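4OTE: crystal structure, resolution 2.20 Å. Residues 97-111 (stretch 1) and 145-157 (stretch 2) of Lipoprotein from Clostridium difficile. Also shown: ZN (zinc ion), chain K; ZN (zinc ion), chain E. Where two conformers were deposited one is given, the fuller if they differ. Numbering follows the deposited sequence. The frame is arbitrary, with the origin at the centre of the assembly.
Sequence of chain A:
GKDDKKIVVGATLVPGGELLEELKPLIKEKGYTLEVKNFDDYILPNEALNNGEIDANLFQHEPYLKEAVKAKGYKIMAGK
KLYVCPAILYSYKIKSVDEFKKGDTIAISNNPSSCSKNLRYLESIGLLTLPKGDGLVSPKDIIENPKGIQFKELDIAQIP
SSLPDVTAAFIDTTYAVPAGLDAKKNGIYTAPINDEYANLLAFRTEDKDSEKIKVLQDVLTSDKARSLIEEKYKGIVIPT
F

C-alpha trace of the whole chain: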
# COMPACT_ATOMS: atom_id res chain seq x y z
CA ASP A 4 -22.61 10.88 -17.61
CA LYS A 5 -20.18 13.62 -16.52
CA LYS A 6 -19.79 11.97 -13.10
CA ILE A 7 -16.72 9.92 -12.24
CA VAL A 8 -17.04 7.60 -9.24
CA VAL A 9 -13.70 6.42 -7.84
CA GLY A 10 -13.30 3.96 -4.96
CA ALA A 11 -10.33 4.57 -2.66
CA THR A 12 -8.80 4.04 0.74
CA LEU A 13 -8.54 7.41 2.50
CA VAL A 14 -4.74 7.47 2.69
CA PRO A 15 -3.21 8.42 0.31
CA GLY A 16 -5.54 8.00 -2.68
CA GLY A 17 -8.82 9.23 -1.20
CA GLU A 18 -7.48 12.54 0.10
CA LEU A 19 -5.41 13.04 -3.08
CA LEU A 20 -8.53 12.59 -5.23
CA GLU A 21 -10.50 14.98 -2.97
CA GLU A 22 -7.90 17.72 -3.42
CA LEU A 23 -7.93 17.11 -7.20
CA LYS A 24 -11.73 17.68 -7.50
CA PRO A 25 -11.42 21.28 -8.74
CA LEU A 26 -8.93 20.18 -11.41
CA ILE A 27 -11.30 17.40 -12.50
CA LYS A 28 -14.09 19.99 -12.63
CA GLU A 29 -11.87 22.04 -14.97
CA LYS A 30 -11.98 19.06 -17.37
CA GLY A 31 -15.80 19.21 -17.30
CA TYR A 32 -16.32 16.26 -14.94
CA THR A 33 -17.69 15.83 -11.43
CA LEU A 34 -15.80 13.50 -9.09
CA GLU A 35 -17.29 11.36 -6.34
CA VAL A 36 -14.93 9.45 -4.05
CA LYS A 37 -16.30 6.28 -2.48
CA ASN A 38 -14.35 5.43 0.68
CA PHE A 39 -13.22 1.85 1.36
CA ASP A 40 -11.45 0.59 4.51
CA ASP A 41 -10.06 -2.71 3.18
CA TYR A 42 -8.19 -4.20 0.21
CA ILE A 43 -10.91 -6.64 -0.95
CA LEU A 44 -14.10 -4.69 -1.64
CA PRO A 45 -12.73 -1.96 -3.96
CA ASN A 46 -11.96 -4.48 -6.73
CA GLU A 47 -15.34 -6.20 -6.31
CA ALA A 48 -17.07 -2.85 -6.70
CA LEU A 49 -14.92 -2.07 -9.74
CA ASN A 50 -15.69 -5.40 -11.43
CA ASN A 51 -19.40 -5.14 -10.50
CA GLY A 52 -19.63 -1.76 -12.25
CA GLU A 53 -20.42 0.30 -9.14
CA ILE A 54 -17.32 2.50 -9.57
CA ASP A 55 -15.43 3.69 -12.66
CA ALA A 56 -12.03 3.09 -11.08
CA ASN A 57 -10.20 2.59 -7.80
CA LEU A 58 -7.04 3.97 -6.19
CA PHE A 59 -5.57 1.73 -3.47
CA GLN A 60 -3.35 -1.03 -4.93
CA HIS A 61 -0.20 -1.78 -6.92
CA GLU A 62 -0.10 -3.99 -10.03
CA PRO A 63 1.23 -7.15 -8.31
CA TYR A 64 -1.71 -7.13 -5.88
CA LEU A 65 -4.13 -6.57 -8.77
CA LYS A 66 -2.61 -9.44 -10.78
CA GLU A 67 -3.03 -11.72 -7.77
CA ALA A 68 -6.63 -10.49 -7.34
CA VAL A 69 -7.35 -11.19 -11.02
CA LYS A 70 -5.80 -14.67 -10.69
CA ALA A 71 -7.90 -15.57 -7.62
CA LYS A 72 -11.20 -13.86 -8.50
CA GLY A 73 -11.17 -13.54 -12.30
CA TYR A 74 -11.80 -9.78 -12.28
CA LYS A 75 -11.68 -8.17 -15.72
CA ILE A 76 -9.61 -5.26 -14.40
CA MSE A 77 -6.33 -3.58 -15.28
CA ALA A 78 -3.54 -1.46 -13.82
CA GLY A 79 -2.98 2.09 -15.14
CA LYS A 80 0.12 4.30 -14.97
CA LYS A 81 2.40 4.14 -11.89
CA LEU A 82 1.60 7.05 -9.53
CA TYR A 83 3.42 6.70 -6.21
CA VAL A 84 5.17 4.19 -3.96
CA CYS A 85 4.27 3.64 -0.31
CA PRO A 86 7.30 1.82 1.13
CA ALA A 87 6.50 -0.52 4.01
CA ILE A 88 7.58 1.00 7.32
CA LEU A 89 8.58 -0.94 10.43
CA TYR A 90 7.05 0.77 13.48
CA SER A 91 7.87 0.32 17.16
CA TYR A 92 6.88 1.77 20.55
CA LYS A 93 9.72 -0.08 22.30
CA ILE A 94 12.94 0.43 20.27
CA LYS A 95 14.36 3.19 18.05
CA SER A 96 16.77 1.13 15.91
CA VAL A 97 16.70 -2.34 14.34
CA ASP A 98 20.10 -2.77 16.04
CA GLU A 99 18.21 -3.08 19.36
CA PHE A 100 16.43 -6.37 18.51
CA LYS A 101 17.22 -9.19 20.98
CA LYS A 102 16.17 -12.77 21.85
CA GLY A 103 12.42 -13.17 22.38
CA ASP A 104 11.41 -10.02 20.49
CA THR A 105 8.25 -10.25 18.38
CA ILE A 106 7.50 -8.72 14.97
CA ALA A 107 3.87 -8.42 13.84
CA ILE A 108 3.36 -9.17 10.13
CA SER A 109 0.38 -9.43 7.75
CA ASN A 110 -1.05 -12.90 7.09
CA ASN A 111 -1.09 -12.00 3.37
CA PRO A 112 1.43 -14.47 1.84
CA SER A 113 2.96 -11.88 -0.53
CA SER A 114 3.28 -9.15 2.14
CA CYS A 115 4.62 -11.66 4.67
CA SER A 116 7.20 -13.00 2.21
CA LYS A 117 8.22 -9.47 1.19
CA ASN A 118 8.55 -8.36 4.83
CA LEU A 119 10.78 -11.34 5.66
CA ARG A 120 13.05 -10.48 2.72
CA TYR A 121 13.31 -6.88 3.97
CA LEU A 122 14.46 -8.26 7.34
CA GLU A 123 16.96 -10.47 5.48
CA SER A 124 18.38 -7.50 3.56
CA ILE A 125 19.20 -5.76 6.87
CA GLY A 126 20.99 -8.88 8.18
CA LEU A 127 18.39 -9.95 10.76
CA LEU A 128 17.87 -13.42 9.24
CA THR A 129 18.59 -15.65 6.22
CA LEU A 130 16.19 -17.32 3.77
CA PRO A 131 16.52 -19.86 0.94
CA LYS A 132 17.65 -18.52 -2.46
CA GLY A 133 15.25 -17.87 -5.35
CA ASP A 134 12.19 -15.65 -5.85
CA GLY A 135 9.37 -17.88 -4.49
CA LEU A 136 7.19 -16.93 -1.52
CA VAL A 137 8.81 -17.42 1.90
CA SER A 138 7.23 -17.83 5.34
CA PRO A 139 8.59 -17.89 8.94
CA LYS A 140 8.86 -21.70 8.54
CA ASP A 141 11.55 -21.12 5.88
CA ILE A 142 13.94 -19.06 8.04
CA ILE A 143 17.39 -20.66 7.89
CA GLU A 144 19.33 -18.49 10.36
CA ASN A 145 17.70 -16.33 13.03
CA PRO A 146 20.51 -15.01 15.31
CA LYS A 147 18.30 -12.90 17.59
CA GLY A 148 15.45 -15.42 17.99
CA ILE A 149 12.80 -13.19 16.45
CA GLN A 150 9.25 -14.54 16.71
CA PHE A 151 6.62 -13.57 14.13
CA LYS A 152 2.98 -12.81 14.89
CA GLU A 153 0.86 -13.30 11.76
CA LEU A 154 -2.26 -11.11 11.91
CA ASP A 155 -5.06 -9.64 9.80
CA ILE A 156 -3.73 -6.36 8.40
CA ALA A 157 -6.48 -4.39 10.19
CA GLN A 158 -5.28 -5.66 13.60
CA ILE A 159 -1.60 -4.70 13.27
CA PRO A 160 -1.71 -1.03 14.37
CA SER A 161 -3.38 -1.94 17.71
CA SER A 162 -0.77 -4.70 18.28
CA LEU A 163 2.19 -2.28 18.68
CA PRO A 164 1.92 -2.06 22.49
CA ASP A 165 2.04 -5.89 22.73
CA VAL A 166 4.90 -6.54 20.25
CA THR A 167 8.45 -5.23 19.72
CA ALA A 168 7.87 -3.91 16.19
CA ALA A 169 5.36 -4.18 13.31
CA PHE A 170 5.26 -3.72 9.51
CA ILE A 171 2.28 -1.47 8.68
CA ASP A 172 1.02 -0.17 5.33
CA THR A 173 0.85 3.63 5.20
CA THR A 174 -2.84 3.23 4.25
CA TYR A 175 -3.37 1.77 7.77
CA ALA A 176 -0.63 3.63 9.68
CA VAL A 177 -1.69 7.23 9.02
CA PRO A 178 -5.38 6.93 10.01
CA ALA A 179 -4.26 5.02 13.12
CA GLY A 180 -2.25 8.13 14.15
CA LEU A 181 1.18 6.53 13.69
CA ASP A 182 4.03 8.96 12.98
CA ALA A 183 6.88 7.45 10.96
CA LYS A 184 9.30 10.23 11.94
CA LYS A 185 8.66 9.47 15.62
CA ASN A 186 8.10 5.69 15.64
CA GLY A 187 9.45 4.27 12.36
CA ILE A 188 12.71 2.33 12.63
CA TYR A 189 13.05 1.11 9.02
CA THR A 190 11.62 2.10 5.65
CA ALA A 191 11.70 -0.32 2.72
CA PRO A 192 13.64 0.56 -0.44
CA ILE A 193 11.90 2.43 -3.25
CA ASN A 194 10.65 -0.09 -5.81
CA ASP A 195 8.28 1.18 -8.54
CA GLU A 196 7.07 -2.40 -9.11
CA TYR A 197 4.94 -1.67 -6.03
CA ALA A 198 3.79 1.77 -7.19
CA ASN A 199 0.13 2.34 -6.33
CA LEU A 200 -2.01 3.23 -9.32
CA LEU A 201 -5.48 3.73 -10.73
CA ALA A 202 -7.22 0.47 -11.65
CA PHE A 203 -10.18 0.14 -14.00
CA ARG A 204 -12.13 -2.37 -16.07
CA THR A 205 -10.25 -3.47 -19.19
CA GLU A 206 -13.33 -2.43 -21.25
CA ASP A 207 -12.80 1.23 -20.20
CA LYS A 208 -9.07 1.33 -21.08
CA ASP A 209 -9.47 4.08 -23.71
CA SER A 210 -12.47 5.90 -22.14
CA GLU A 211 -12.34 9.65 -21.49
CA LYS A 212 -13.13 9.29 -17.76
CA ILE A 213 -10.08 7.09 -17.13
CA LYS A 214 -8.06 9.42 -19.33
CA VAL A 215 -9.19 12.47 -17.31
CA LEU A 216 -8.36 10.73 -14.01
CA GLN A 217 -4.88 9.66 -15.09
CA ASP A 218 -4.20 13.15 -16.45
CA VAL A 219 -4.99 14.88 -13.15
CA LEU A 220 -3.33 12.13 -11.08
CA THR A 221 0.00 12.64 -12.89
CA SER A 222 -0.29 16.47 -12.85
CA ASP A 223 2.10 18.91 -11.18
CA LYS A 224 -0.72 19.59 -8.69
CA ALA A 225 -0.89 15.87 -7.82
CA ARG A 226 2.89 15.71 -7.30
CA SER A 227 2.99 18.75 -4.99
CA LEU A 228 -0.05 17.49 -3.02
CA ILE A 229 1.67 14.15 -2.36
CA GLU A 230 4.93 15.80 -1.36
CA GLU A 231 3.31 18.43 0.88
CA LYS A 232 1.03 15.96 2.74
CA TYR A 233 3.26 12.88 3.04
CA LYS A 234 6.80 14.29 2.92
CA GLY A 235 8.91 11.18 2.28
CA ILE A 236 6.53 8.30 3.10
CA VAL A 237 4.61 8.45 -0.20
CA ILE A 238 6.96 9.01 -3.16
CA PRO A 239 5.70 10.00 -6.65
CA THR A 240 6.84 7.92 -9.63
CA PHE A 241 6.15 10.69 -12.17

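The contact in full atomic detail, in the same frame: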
# COMPACT_ATOMS: atom_id res chain seq x y z
N VAL A 97 16.72 -0.89 14.57
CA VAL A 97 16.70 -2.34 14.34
C VAL A 97 17.90 -3.03 14.99
O VAL A 97 17.87 -4.23 15.22
CB VAL A 97 16.65 -2.72 12.84
CG1 VAL A 97 15.43 -2.12 12.17
CG2 VAL A 97 17.92 -2.31 12.11
N ASP A 98 18.95 -2.26 15.29
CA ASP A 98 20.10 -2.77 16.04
C ASP A 98 19.74 -3.24 17.46
O ASP A 98 20.50 -4.00 18.06
CB ASP A 98 21.20 -1.70 16.14
CG ASP A 98 21.80 -1.35 14.79
OD1 ASP A 98 21.70 -2.16 13.84
OD2 ASP A 98 22.39 -0.25 14.67
N GLU A 99 18.61 -2.78 17.98
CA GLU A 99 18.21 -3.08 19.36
C GLU A 99 17.38 -4.36 19.52
O GLU A 99 16.97 -4.68 20.63
CB GLU A 99 17.46 -1.88 19.95
CG GLU A 99 18.30 -0.61 20.00
CD GLU A 99 17.61 0.55 20.68
OE1 GLU A 99 16.56 1.01 20.18
OE2 GLU A 99 18.12 1.02 21.72
N PHE A 100 17.12 -5.08 18.42
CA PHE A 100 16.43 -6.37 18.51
C PHE A 100 17.26 -7.37 19.32
O PHE A 100 18.49 -7.39 19.23
CB PHE A 100 16.12 -6.95 17.12
CG PHE A 100 14.88 -6.38 16.47
CD1 PHE A 100 13.64 -6.50 17.09
CD2 PHE A 100 14.95 -5.73 15.24
CE1 PHE A 100 12.50 -5.97 16.50
CE2 PHE A 100 13.81 -5.20 14.65
CZ PHE A 100 12.58 -5.33 15.28
N LYS A 101 16.58 -8.18 20.12
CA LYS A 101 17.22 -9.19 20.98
C LYS A 101 16.37 -10.46 21.03
O LYS A 101 15.27 -10.49 20.49
CB LYS A 101 17.44 -8.63 22.39
CG LYS A 101 16.20 -8.00 23.02
CD LYS A 101 16.14 -8.24 24.52
CE LYS A 101 15.07 -7.39 25.20
NZ LYS A 101 13.75 -7.41 24.52
N LYS A 102 16.90 -11.50 21.68
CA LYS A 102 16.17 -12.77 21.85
C LYS A 102 14.78 -12.56 22.45
O LYS A 102 14.62 -11.80 23.41
CB LYS A 102 16.96 -13.74 22.74
CG LYS A 102 17.57 -14.93 22.01
CD LYS A 102 18.84 -14.57 21.26
CE LYS A 102 19.53 -15.81 20.72
NZ LYS A 102 20.90 -15.51 20.21
N GLY A 103 13.79 -13.23 21.87
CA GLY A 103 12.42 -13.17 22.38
C GLY A 103 11.55 -12.11 21.73
O GLY A 103 10.32 -12.20 21.81
N ASP A 104 12.16 -11.12 21.09
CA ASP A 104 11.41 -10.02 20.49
C ASP A 104 10.45 -10.52 19.41
O ASP A 104 10.74 -11.48 18.70
CB ASP A 104 12.36 -8.97 19.89
CG ASP A 104 13.05 -8.11 20.95
OD1 ASP A 104 12.81 -8.32 22.16
OD2 ASP A 104 13.83 -7.22 20.57
N THR A 105 9.31 -9.85 19.30
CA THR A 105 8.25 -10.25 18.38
C THR A 105 8.01 -9.18 17.32
O THR A 105 7.94 -7.99 17.63
CB THR A 105 6.94 -10.50 19.14
OG1 THR A 105 6.54 -9.31 19.83
CG2 THR A 105 7.11 -11.62 20.16
N ILE A 106 7.89 -9.61 16.06
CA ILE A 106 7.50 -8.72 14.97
C ILE A 106 6.13 -9.13 14.44
O ILE A 106 5.93 -10.29 14.06
CB ILE A 106 8.54 -8.72 13.83
CG1 ILE A 106 9.89 -8.18 14.33
CG2 ILE A 106 8.06 -7.87 12.65
CD1 ILE A 106 10.99 -8.18 13.30
N ALA A 107 5.19 -8.19 14.43
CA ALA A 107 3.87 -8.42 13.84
C ALA A 107 3.93 -8.22 12.33
O ALA A 107 4.49 -7.24 11.85
CB ALA A 107 2.83 -7.48 14.44
N ILE A 108 3.36 -9.18 11.59
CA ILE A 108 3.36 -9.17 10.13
C ILE A 108 1.98 -9.57 9.60
O ILE A 108 1.25 -10.31 10.26
CB ILE A 108 4.43 -10.15 9.58
CG1 ILE A 108 5.83 -9.73 10.05
CG2 ILE A 108 4.43 -10.21 8.07
CD1 ILE A 108 6.95 -10.34 9.23
N SER A 109 1.64 -9.09 8.41
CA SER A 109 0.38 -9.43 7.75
C SER A 109 0.34 -10.91 7.38
O SER A 109 1.34 -11.49 6.96
CB SER A 109 0.18 -8.58 6.50
OG SER A 109 -0.96 -9.00 5.77
N ASN A 110 -0.84 -11.52 7.52
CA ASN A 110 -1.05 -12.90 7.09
C ASN A 110 -1.23 -13.06 5.57
O ASN A 110 -1.45 -14.17 5.09
CB ASN A 110 -2.23 -13.54 7.85
CG ASN A 110 -3.52 -12.75 7.72
OD1 ASN A 110 -3.70 -11.96 6.79
ND2 ASN A 110 -4.43 -12.94 8.67
N ASN A 111 -1.16 -11.96 4.83
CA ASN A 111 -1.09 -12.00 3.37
C ASN A 111 0.24 -12.62 2.92
O ASN A 111 1.30 -12.08 3.23
CB ASN A 111 -1.23 -10.58 2.79
CG ASN A 111 -1.16 -10.55 1.27
OD1 ASN A 111 -0.07 -10.53 0.70
ND2 ASN A 111 -2.32 -10.52 0.62
N ASN A 145 18.48 -17.31 12.29
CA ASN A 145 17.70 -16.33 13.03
C ASN A 145 18.45 -15.96 14.32
O ASN A 145 18.01 -16.29 15.42
CB ASN A 145 16.31 -16.90 13.35
CG ASN A 145 15.35 -15.87 13.92
OD1 ASN A 145 15.73 -14.74 14.22
ND2 ASN A 145 14.10 -16.27 14.09
N PRO A 146 19.60 -15.27 14.18
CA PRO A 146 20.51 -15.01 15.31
C PRO A 146 19.81 -14.53 16.58
O PRO A 146 20.06 -15.07 17.66
CB PRO A 146 21.44 -13.91 14.78
CG PRO A 146 20.84 -13.43 13.50
CD PRO A 146 20.07 -14.60 12.96
N LYS A 147 18.91 -13.56 16.44
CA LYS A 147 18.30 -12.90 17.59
C LYS A 147 16.94 -13.48 17.99
O LYS A 147 16.16 -12.80 18.66
CB LYS A 147 18.20 -11.40 17.33
CG LYS A 147 19.48 -10.82 16.77
CD LYS A 147 19.67 -9.36 17.14
CE LYS A 147 21.06 -8.89 16.77
NZ LYS A 147 21.09 -7.42 16.58
N GLY A 148 16.67 -14.72 17.59
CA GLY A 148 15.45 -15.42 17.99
C GLY A 148 14.19 -14.60 17.88
O GLY A 148 13.43 -14.48 18.84
N ILE A 149 13.97 -14.02 16.70
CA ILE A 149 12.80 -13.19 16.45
C ILE A 149 11.59 -14.07 16.18
O ILE A 149 11.64 -14.94 15.31
CB ILE A 149 13.02 -12.25 15.24
CG1 ILE A 149 14.22 -11.32 15.48
CG2 ILE A 149 11.76 -11.43 14.96
CD1 ILE A 149 14.10 -10.43 16.70
N GLN A 150 10.51 -13.83 16.91
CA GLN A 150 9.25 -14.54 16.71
C GLN A 150 8.32 -13.66 15.87
O GLN A 150 8.36 -12.44 15.99
CB GLN A 150 8.59 -14.89 18.04
CG GLN A 150 9.56 -15.34 19.12
CD GLN A 150 8.86 -15.93 20.34
OE1 GLN A 150 7.88 -16.65 20.22
NE2 GLN A 150 9.39 -15.62 21.52
N PHE A 151 7.50 -14.29 15.04
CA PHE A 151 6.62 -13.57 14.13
C PHE A 151 5.15 -13.82 14.45
O PHE A 151 4.72 -14.97 14.56
CB PHE A 151 6.94 -13.97 12.69
CG PHE A 151 8.32 -13.58 12.27
CD1 PHE A 151 8.56 -12.35 11.67
CD2 PHE A 151 9.40 -14.43 12.49
CE1 PHE A 151 9.83 -11.98 11.29
CE2 PHE A 151 10.68 -14.07 12.11
CZ PHE A 151 10.90 -12.84 11.51
N LYS A 152 4.40 -12.74 14.59
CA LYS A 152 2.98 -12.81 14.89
C LYS A 152 2.19 -12.47 13.63
O LYS A 152 2.14 -11.31 13.22
CB LYS A 152 2.65 -11.84 16.03
CG LYS A 152 1.25 -11.99 16.61
CD LYS A 152 1.12 -11.16 17.88
CE LYS A 152 -0.24 -11.35 18.53
NZ LYS A 152 -0.35 -10.56 19.79
N GLU A 153 1.61 -13.49 13.00
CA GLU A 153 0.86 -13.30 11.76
C GLU A 153 -0.58 -12.89 12.06
O GLU A 153 -1.32 -13.63 12.70
CB GLU A 153 0.90 -14.58 10.91
CG GLU A 153 2.27 -14.86 10.31
CD GLU A 153 2.43 -16.27 9.76
OE1 GLU A 153 1.88 -17.22 10.36
OE2 GLU A 153 3.11 -16.44 8.72
N LEU A 154 -0.96 -11.70 11.59
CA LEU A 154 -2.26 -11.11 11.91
C LEU A 154 -2.98 -10.60 10.66
O LEU A 154 -2.36 -10.42 9.61
CB LEU A 154 -2.08 -9.93 12.87
CG LEU A 154 -1.51 -10.25 14.25
CD1 LEU A 154 -1.10 -8.96 14.96
CD2 LEU A 154 -2.53 -11.02 15.08
N ASP A 155 -4.29 -10.38 10.80
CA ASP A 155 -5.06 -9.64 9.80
C ASP A 155 -4.51 -8.23 9.78
O ASP A 155 -4.27 -7.64 10.83
CB ASP A 155 -6.55 -9.63 10.16
CG ASP A 155 -7.44 -9.08 9.04
OD1 ASP A 155 -7.01 -8.19 8.28
OD2 ASP A 155 -8.59 -9.55 8.94
N ILE A 156 -4.32 -7.69 8.58
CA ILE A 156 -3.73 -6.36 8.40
C ILE A 156 -4.40 -5.28 9.24
O ILE A 156 -3.74 -4.37 9.73
CB ILE A 156 -3.73 -5.95 6.90
CG1 ILE A 156 -2.92 -4.67 6.70
CG2 ILE A 156 -5.15 -5.78 6.37
CD1 ILE A 156 -2.57 -4.42 5.25
N ALA A 157 -5.72 -5.38 9.42
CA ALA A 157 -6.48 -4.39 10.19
C ALA A 157 -6.14 -4.40 11.69
O ALA A 157 -6.36 -3.41 12.38
CB ALA A 157 -7.97 -4.60 10.00
ZN ZN K . 22.63 -0.79 11.90
ZN ZN E . 17.57 2.74 22.09
O HOH W 1 24.25 0.05 12.65
O HOH W 2 20.94 -2.02 10.46
O HOH W 3 23.53 -2.58 11.66
O HOH W 4 22.68 0.18 9.55

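Two parallel strands can be paired by their backbones alone, but side chains decide what packs over the ladder and can add links beyond its ends. The contact between residues 97–111 and 145–157 of this lipoprotein is a compact example. Strands 105–109 and 150–154 run in parallel register, their directions 28° apart, and together the two stretches bury 977 Å². The residues with the largest covered areas, Lys147, Ile149 and Ile108, mark three different ways in which such a surface is built.

The ladder itself follows the staggered pattern of parallel sheets, in which one residue bonds to two partners on the neighbouring strand. Ile108 is such a residue: its N donates to Lys152 O at 2.9 Å, and its O accepts from Leu154 N at 2.9 Å. Ile106 does the same one repeat earlier, with its N 2.9 Å from Gln150 O and its O 2.9 Å from Lys152 N. The series is extended at one end by Gln150 N to Asp104 O at 3.0 Å and at the other by Asn110 N to Leu154 O at 2.8 Å. Between these bonds, CA-H...O contacts such as Glu153 CA to Ile108 O, 3.4 Å, use the carbonyl oxygens a second time.

Alternation along the strands sends Ile106, Ile108, Phe151 and Glu153 to one face, and Thr105, Ala107, Gln150 and Lys152 to the other. On the first face, Ile108 CD1 lies 3.5 Å from Phe151 CD1, approaching the ring obliquely, while Ile106 CB is 4.2 Å from the same Phe151 CD1. The aromatic ring thus packs against both isoleucines of the neighbouring strand.

Ile149, just before its strand, continues this apolar layer. Its CB points sideways, but the end of the side chain comes nearer to the other stretch. With both chi angles in m, Ile149 places CG2 3.7 Å from Ile106 CD1 and CD1 4.0 Å from Phe100 CD1, so a single side chain bridges the strand and the loop that leads into it. Its backbone is held from its own side by Asn145, whose OD1 accepts from Ile149 N at 3.1 Å and whose ND2 donates to Ile149 O at 3.1 Å.

Lys147 covers the most surface, 86 Å², yet it makes no hydrogen bond across the contact. Its aliphatic chain lies along the loop, with Lys147 CD 3.1 Å from Phe100 O, and its own carbonyl receives a CA-H...O contact from Lys102 CA to Lys147 O at 3.2 Å. The polar link here belongs to a different lysine: Lys102 NZ donates to Pro146 O at 2.7 Å, joining the type II turn 101–104 to the type I turn 145–148. Gly103 N to Gly148 O, 3.3 Å, adds a longer bond between the same turns. Large coverage and hydrogen bonding therefore need not coincide in one residue.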